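Local atomic coordinates of membrane-bound lytic murein transglycosylase (PDB entry 2PNW), a protein that probably cleaves the glycan strands of bacterial peptidoglycan non-hydrolytically, leaving 1,6-anhydromuramoyl ends, as lytic transglycosylases of the MltA family do. Residues K27-M32 with R76-T81; T34-L39 with L60-E65. All coordinates share one frame; numbering follows the deposited sequence.

Contact 1: K27-M32 with R76-T81; sequences KLFPAM and RQFFET
Phe78 has CG anti to its backbone N (chi1 171°), and its ring meets Phe29 and Met32, while a bend at the end of Met32 (chi3 -69°) sets CE where it touches both Phe78 and Phe79. Phe29 presents the CE2-CZ side of its ring to one face of Phe78 in an offset edge-to-face pair, with planes at 70°. The nearest atoms are Phe29 CZ and Phe78 CD2, 3.6 Å apart, and Phe29 CE2 stands above the Phe78 face toward its rim. Phe79 meets Phe29 tip to tip, Phe79 CE2 lying 3.9 Å from Phe29 CE1. Met32 likewise reaches toward Phe79, with Met32 CE 3.8 Å from Phe79 CZ; its sulfur adds an oblique Met-aromatic contact, SD being 5.2 Å from the Phe79 ring centroid. Leu28 crosses Phe79 at about a right angle and touches it through CD1. This aromatic cluster joins the start of helix 28-39 to helix 72-82; the axes of segments 28-32 and 76-81 approach to 12.8 Å. Leu319 of strand 316-324 packs on Leu28 and Phe79, Val69 on Phe29. No hydrogen bond crosses between 27-32 and 76-81, so cohesion here probably comes mainly from dispersion among the aromatic rings, Met32 and Leu28, in a buried, apolar setting.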
ATOM      1  N   LYS A  27      11.793  15.736  -2.418  1.00 19.22           N
ATOM      2  CA  LYS A  27      11.934  14.273  -2.611  1.00 20.58           C
ATOM      3  C   LYS A  27      10.981  13.702  -3.671  1.00 19.91           C
ATOM      4  O   LYS A  27      11.152  12.563  -4.119  1.00 20.73           O
ATOM      5  CB  LYS A  27      11.706  13.522  -1.311  1.00 20.83           C
ATOM      6  CG  LYS A  27      12.816  13.702  -0.290  1.00 22.95           C
ATOM      7  CD  LYS A  27      12.558  12.837   0.939  1.00 28.12           C
ATOM      8  CE  LYS A  27      13.643  13.109   1.988  1.00 31.84           C
ATOM      9  NZ  LYS A  27      13.534  12.162   3.125  1.00 33.90           N
ATOM     10  N   LEU A  28       9.991  14.492  -4.072  1.00 18.72           N
ATOM     11  CA  LEU A  28       9.045  14.034  -5.099  1.00 18.73           C
ATOM     12  C   LEU A  28       9.646  14.051  -6.478  1.00 18.77           C
ATOM     13  O   LEU A  28       9.121  13.412  -7.366  1.00 18.77           O
ATOM     14  CB  LEU A  28       7.778  14.886  -5.111  1.00 18.29           C
ATOM     15  CG  LEU A  28       6.974  14.957  -3.809  1.00 18.91           C
ATOM     16  CD1 LEU A  28       5.598  15.490  -4.146  1.00 20.59           C
ATOM     17  CD2 LEU A  28       6.863  13.607  -3.084  1.00 20.06           C
ATOM     18  N   PHE A  29      10.744  14.794  -6.674  1.00 18.21           N
ATOM     19  CA  PHE A  29      11.315  14.911  -8.008  1.00 17.91           C
ATOM     20  C   PHE A  29      12.039  13.640  -8.472  1.00 17.89           C
ATOM     21  O   PHE A  29      11.742  13.135  -9.584  1.00 17.11           O
ATOM     22  CB  PHE A  29      12.129  16.209  -8.117  1.00 19.04           C
ATOM     23  CG  PHE A  29      11.246  17.420  -8.173  1.00 20.30           C
ATOM     24  CD1 PHE A  29      10.679  17.938  -7.009  1.00 20.15           C
ATOM     25  CD2 PHE A  29      10.920  17.995  -9.393  1.00 21.54           C
ATOM     26  CE1 PHE A  29       9.831  19.033  -7.054  1.00 20.70           C
ATOM     27  CE2 PHE A  29      10.054  19.095  -9.454  1.00 23.01           C
ATOM     28  CZ  PHE A  29       9.513  19.614  -8.273  1.00 23.19           C
ATOM     29  N   PRO A  30      12.919  13.064  -7.619  1.00 17.44           N
ATOM     30  CA  PRO A  30      13.396  11.738  -7.997  1.00 17.58           C
ATOM     31  C   PRO A  30      12.282  10.690  -8.136  1.00 17.15           C
ATOM     32  O   PRO A  30      12.395   9.807  -8.962  1.00 16.99           O
ATOM     33  CB  PRO A  30      14.324  11.337  -6.842  1.00 18.17           C
ATOM     34  CG  PRO A  30      14.749  12.617  -6.222  1.00 18.47           C
ATOM     35  CD  PRO A  30      13.546  13.533  -6.362  1.00 18.16           C
ATOM     36  N   ALA A  31      11.257  10.756  -7.295  1.00 16.63           N
ATOM     37  CA  ALA A  31      10.161   9.784  -7.386  1.00 16.63           C
ATOM     38  C   ALA A  31       9.430   9.957  -8.723  1.00 15.85           C
ATOM     39  O   ALA A  31       9.109   8.965  -9.381  1.00 16.53           O
ATOM     40  CB  ALA A  31       9.189   9.946  -6.211  1.00 16.14           C
ATOM     41  N   MET A  32       9.167  11.204  -9.115  1.00 14.80           N
ATOM     42  CA  MET A  32       8.528  11.473 -10.427  1.00 15.47           C
ATOM     43  C   MET A  32       9.414  10.957 -11.580  1.00 16.46           C
ATOM     44  O   MET A  32       8.913  10.413 -12.578  1.00 16.61           O
ATOM     45  CB  MET A  32       8.242  12.981 -10.598  1.00 16.04           C
ATOM     46  CG  MET A  32       6.986  13.509  -9.817  1.00 16.40           C
ATOM     47  SD  MET A  32       6.437  15.214 -10.313  1.00 12.05           S
ATOM     48  CE  MET A  32       7.869  16.088  -9.639  1.00 20.72           C
ATOM     49  N   ARG A  76       8.062  23.892  -4.792  1.00 24.16           N
ATOM     50  CA  ARG A  76       6.650  24.290  -4.712  1.00 24.71           C
ATOM     51  C   ARG A  76       6.224  25.033  -5.977  1.00 24.75           C
ATOM     52  O   ARG A  76       5.115  24.817  -6.476  1.00 25.00           O
ATOM     53  CB  ARG A  76       6.371  25.163  -3.474  1.00 23.87           C
ATOM     54  CG  ARG A  76       6.523  24.439  -2.144  1.00 26.08           C
ATOM     55  CD  ARG A  76       6.033  25.292  -0.984  1.00 25.82           C
ATOM     56  NE  ARG A  76       6.810  26.528  -0.889  1.00 29.37           N
ATOM     57  CZ  ARG A  76       7.895  26.687  -0.132  1.00 31.45           C
ATOM     58  NH1 ARG A  76       8.356  25.684   0.617  1.00 31.58           N
ATOM     59  NH2 ARG A  76       8.522  27.860  -0.122  1.00 32.27           N
ATOM     60  N   GLN A  77       7.099  25.906  -6.492  1.00 24.36           N
ATOM     61  CA  GLN A  77       6.773  26.720  -7.667  1.00 24.78           C
ATOM     62  C   GLN A  77       6.535  25.856  -8.886  1.00 24.11           C
ATOM     63  O   GLN A  77       5.669  26.157  -9.708  1.00 24.11           O
ATOM     64  CB  GLN A  77       7.875  27.755  -7.968  1.00 25.34           C
ATOM     65  CG  GLN A  77       7.524  28.692  -9.143  1.00 29.27           C
ATOM     66  CD  GLN A  77       6.327  29.593  -8.844  1.00 33.82           C
ATOM     67  OE1 GLN A  77       6.339  30.354  -7.880  1.00 36.19           O
ATOM     68  NE2 GLN A  77       5.295  29.511  -9.677  1.00 33.70           N
ATOM     69  N   PHE A  78       7.302  24.779  -9.015  1.00 22.91           N
ATOM     70  CA  PHE A  78       7.044  23.837 -10.084  1.00 22.10           C
ATOM     71  C   PHE A  78       5.566  23.427 -10.126  1.00 21.92           C
ATOM     72  O   PHE A  78       4.925  23.461 -11.193  1.00 22.53           O
ATOM     73  CB  PHE A  78       7.896  22.572  -9.929  1.00 21.34           C
ATOM     74  CG  PHE A  78       7.500  21.489 -10.891  1.00 21.18           C
ATOM     75  CD1 PHE A  78       7.882  21.570 -12.228  1.00 21.03           C
ATOM     76  CD2 PHE A  78       6.711  20.404 -10.469  1.00 21.31           C
ATOM     77  CE1 PHE A  78       7.475  20.586 -13.162  1.00 23.04           C
ATOM     78  CE2 PHE A  78       6.296  19.433 -11.373  1.00 20.96           C
ATOM     79  CZ  PHE A  78       6.684  19.519 -12.731  1.00 20.56           C
ATOM     80  N   PHE A  79       5.033  23.021  -8.977  1.00 21.60           N
ATOM     81  CA  PHE A  79       3.638  22.555  -8.908  1.00 22.18           C
ATOM     82  C   PHE A  79       2.634  23.679  -9.142  1.00 23.21           C
ATOM     83  O   PHE A  79       1.622  23.478  -9.827  1.00 23.25           O
ATOM     84  CB  PHE A  79       3.356  21.806  -7.589  1.00 21.30           C
ATOM     85  CG  PHE A  79       4.082  20.491  -7.497  1.00 21.30           C
ATOM     86  CD1 PHE A  79       3.637  19.378  -8.224  1.00 20.63           C
ATOM     87  CD2 PHE A  79       5.247  20.379  -6.749  1.00 22.11           C
ATOM     88  CE1 PHE A  79       4.333  18.159  -8.179  1.00 19.69           C
ATOM     89  CE2 PHE A  79       5.955  19.165  -6.710  1.00 21.43           C
ATOM     90  CZ  PHE A  79       5.496  18.064  -7.430  1.00 18.76           C
ATOM     91  N   GLU A  80       2.908  24.848  -8.567  1.00 24.10           N
ATOM     92  CA  GLU A  80       2.053  26.036  -8.775  1.00 24.92           C
ATOM     93  C   GLU A  80       1.930  26.438 -10.231  1.00 25.08           C
ATOM     94  O   GLU A  80       0.859  26.829 -10.657  1.00 25.86           O
ATOM     95  CB  GLU A  80       2.546  27.223  -7.938  1.00 25.60           C
ATOM     96  CG  GLU A  80       2.590  26.892  -6.459  1.00 29.03           C
ATOM     97  CD  GLU A  80       2.732  28.106  -5.572  1.00 35.97           C
ATOM     98  OE1 GLU A  80       2.189  29.177  -5.946  1.00 38.78           O
ATOM     99  OE2 GLU A  80       3.375  27.973  -4.496  1.00 35.89           O
ATOM    100  N   THR A  81       3.014  26.309 -10.991  1.00 25.09           N
ATOM    101  CA  THR A  81       3.046  26.631 -12.409  1.00 25.70           C
ATOM    102  C   THR A  81       2.364  25.563 -13.273  1.00 25.86           C
ATOM    103  O   THR A  81       1.676  25.895 -14.248  1.00 25.70           O
ATOM    104  CB  THR A  81       4.510  26.837 -12.885  1.00 25.87           C
ATOM    105  OG1 THR A  81       5.074  27.954 -12.208  1.00 27.53           O
ATOM    106  CG2 THR A  81       4.607  27.080 -14.403  1.00 27.23           C
TER

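Contact 2: T34-L39 with L60-E65; sequences TILSHL and LLELAE
Glu62 OE2 and Glu65 OE1 both grip NH2 of Arg40 in salt bridges, while the same two glutamates pack against Leu36. The motif is a helix pair: helices 28-39 and 54-66 are successive in the chain, the segment axes of 34-39 and 60-65, 9.8 Å apart, cross at -121°, and the polar grip lies beside their apolar interface. In Leu36, chi1 -175° sets CG anti to the backbone N; its methyls CD1 and CD2 touch helix 54-66. CD2 of Leu36 lies 3.8 Å from the carbonyl oxygen Leu61 O and 3.9 Å from Glu62 CG, where the two side chains cross at about a right angle. Leu36 and Leu61 slide past each other in opposite directions, their CB atoms 4.1 Å apart. Next to this pair, Leu61 CD1 touches both Ile35 and Leu39, at 4.2 Å from Leu39 CD1. Tyr45 packs on both Ile35 and Leu39, and Val58 on Leu36 and Leu39, extending the apolar side. Glu62 meets Leu36 through CG, whereas Glu65 lays its carboxylate against it, OE1 lying 3.7 Å from Leu36 CD2 while also pairing with Arg40. Among the tightest apolar touches is Ile35 CG2 to Leu61 CD1, at 3.7 Å.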
ATOM      1  N   THR A  34      11.337   8.313 -11.411  1.00 15.39           N
ATOM      2  CA  THR A  34      11.205   6.858 -11.462  1.00 15.51           C
ATOM      3  C   THR A  34       9.887   6.472 -12.155  1.00 15.76           C
ATOM      4  O   THR A  34       9.844   5.470 -12.877  1.00 14.26           O
ATOM      5  CB  THR A  34      11.280   6.144 -10.057  1.00 16.23           C
ATOM      6  OG1 THR A  34      10.187   6.556  -9.233  1.00 17.23           O
ATOM      7  CG2 THR A  34      12.570   6.488  -9.343  1.00 18.29           C
ATOM      8  N   ILE A  35       8.829   7.245 -11.904  1.00 15.10           N
ATOM      9  CA  ILE A  35       7.520   6.992 -12.554  1.00 15.45           C
ATOM     10  C   ILE A  35       7.659   7.190 -14.064  1.00 15.84           C
ATOM     11  O   ILE A  35       7.173   6.368 -14.849  1.00 15.71           O
ATOM     12  CB  ILE A  35       6.434   7.924 -12.017  1.00 15.47           C
ATOM     13  CG1 ILE A  35       6.235   7.681 -10.505  1.00 16.06           C
ATOM     14  CG2 ILE A  35       5.075   7.616 -12.706  1.00 13.39           C
ATOM     15  CD1 ILE A  35       5.498   8.882  -9.853  1.00 16.65           C
ATOM     16  N   LEU A  36       8.347   8.267 -14.457  1.00 15.72           N
ATOM     17  CA  LEU A  36       8.500   8.543 -15.901  1.00 16.55           C
ATOM     18  C   LEU A  36       9.296   7.434 -16.597  1.00 16.87           C
ATOM     19  O   LEU A  36       8.903   6.954 -17.667  1.00 16.76           O
ATOM     20  CB  LEU A  36       9.129   9.918 -16.150  1.00 16.25           C
ATOM     21  CG  LEU A  36       9.237  10.398 -17.622  1.00 15.74           C
ATOM     22  CD1 LEU A  36       7.894  10.340 -18.397  1.00 15.93           C
ATOM     23  CD2 LEU A  36       9.792  11.810 -17.672  1.00 17.02           C
ATOM     24  N   SER A  37      10.406   7.028 -15.990  1.00 17.34           N
ATOM     25  CA  SER A  37      11.197   5.905 -16.492  1.00 18.24           C
ATOM     26  C   SER A  37      10.349   4.648 -16.619  1.00 18.18           C
ATOM     27  O   SER A  37      10.426   3.927 -17.626  1.00 18.42           O
ATOM     28  CB  SER A  37      12.415   5.668 -15.565  1.00 18.98           C
ATOM     29  OG  SER A  37      13.232   4.616 -16.055  1.00 22.92           O
ATOM     30  N   HIS A  38       9.546   4.358 -15.595  1.00 17.86           N
ATOM     31  CA  HIS A  38       8.680   3.193 -15.647  1.00 17.62           C
ATOM     32  C   HIS A  38       7.681   3.313 -16.816  1.00 17.86           C
ATOM     33  O   HIS A  38       7.496   2.355 -17.585  1.00 17.85           O
ATOM     34  CB  HIS A  38       7.926   3.003 -14.325  1.00 17.97           C
ATOM     35  CG  HIS A  38       6.892   1.925 -14.383  1.00 18.17           C
ATOM     36  ND1 HIS A  38       7.222   0.585 -14.446  1.00 18.65           N
ATOM     37  CD2 HIS A  38       5.539   1.984 -14.405  1.00 19.50           C
ATOM     38  CE1 HIS A  38       6.112  -0.135 -14.522  1.00 16.86           C
ATOM     39  NE2 HIS A  38       5.080   0.690 -14.502  1.00 19.55           N
ATOM     40  N   LEU A  39       7.023   4.464 -16.944  1.00 16.38           N
ATOM     41  CA  LEU A  39       5.964   4.593 -17.971  1.00 16.84           C
ATOM     42  C   LEU A  39       6.527   4.602 -19.390  1.00 18.20           C
ATOM     43  O   LEU A  39       5.790   4.346 -20.355  1.00 18.57           O
ATOM     44  CB  LEU A  39       5.107   5.824 -17.718  1.00 16.79           C
ATOM     45  CG  LEU A  39       4.259   5.742 -16.441  1.00 15.09           C
ATOM     46  CD1 LEU A  39       3.506   7.020 -16.259  1.00 15.29           C
ATOM     47  CD2 LEU A  39       3.257   4.546 -16.504  1.00 15.77           C
ATOM     48  N   LEU A  60       2.981  16.159 -17.070  1.00 20.49           N
ATOM     49  CA  LEU A  60       3.562  16.767 -15.852  1.00 19.93           C
ATOM     50  C   LEU A  60       4.965  16.239 -15.549  1.00 19.69           C
ATOM     51  O   LEU A  60       5.878  17.012 -15.232  1.00 18.96           O
ATOM     52  CB  LEU A  60       2.644  16.558 -14.639  1.00 20.29           C
ATOM     53  CG  LEU A  60       3.053  17.153 -13.273  1.00 20.61           C
ATOM     54  CD1 LEU A  60       3.115  18.689 -13.325  1.00 21.25           C
ATOM     55  CD2 LEU A  60       2.069  16.722 -12.235  1.00 20.95           C
ATOM     56  N   LEU A  61       5.139  14.919 -15.669  1.00 18.56           N
ATOM     57  CA  LEU A  61       6.417  14.290 -15.378  1.00 17.88           C
ATOM     58  C   LEU A  61       7.513  14.804 -16.302  1.00 18.56           C
ATOM     59  O   LEU A  61       8.652  14.993 -15.874  1.00 17.77           O
ATOM     60  CB  LEU A  61       6.311  12.760 -15.507  1.00 17.42           C
ATOM     61  CG  LEU A  61       5.273  12.095 -14.590  1.00 16.41           C
ATOM     62  CD1 LEU A  61       5.300  10.588 -14.871  1.00 17.37           C
ATOM     63  CD2 LEU A  61       5.562  12.391 -13.128  1.00 16.76           C
ATOM     64  N   GLU A  62       7.158  15.034 -17.566  1.00 19.80           N
ATOM     65  CA  GLU A  62       8.121  15.542 -18.541  1.00 20.28           C
ATOM     66  C   GLU A  62       8.524  16.984 -18.273  1.00 21.36           C
ATOM     67  O   GLU A  62       9.686  17.356 -18.483  1.00 22.40           O
ATOM     68  CB  GLU A  62       7.625  15.302 -19.969  1.00 21.42           C
ATOM     69  CG  GLU A  62       7.679  13.802 -20.311  1.00 21.99           C
ATOM     70  CD  GLU A  62       7.434  13.502 -21.786  1.00 26.04           C
ATOM     71  OE1 GLU A  62       6.508  14.088 -22.364  1.00 26.10           O
ATOM     72  OE2 GLU A  62       8.173  12.675 -22.358  1.00 29.73           O
ATOM     73  N   LEU A  63       7.587  17.790 -17.784  1.00 21.69           N
ATOM     74  CA  LEU A  63       7.928  19.138 -17.329  1.00 22.59           C
ATOM     75  C   LEU A  63       8.915  19.109 -16.166  1.00 22.41           C
ATOM     76  O   LEU A  63       9.858  19.917 -16.118  1.00 22.36           O
ATOM     77  CB  LEU A  63       6.672  19.896 -16.914  1.00 21.73           C
ATOM     78  CG  LEU A  63       5.815  20.371 -18.090  1.00 24.59           C
ATOM     79  CD1 LEU A  63       4.481  20.849 -17.558  1.00 23.13           C
ATOM     80  CD2 LEU A  63       6.520  21.455 -18.899  1.00 28.16           C
ATOM     81  N   ALA A  64       8.710  18.182 -15.227  1.00 21.54           N
ATOM     82  CA  ALA A  64       9.627  18.041 -14.096  1.00 22.54           C
ATOM     83  C   ALA A  64      11.008  17.645 -14.602  1.00 23.81           C
ATOM     84  O   ALA A  64      12.012  18.162 -14.113  1.00 24.33           O
ATOM     85  CB  ALA A  64       9.107  17.008 -13.060  1.00 21.82           C
ATOM     86  N   GLU A  65      11.050  16.721 -15.567  1.00 24.33           N
ATOM     87  CA  GLU A  65      12.305  16.225 -16.144  1.00 26.10           C
ATOM     88  C   GLU A  65      13.120  17.380 -16.739  1.00 28.03           C
ATOM     89  O   GLU A  65      14.346  17.424 -16.606  1.00 27.20           O
ATOM     90  CB  GLU A  65      12.001  15.203 -17.256  1.00 25.57           C
ATOM     91  CG  GLU A  65      13.218  14.715 -18.044  1.00 25.97           C
ATOM     92  CD  GLU A  65      12.870  13.718 -19.156  1.00 26.68           C
ATOM     93  OE1 GLU A  65      11.904  13.929 -19.914  1.00 27.27           O
ATOM     94  OE2 GLU A  65      13.577  12.708 -19.268  1.00 30.20           O
TER

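Overall arrangement
Both contacts use helix 28-39: its first turn meets helix 72-82 in contact 1, and its later turns cross helix 54-66 in contact 2. Contact 2 is nested within the chain loop that contact 1 closes, and the two centres lie about 11 Å apart. They merge where Phe78 packs on Leu60 and Ala64, Phe78 CE1 coming 3.4 Å from Ala64 N, and where Met32 CB lies 3.7 Å from Leu61 CD2. Contact 1 is the buried one, aromatic and backed by strand 316-324, which falls in the 3D-domain sequence region. Contact 2 is only partly buried; its core is aliphatic, and a glutamate-arginine cluster borders it.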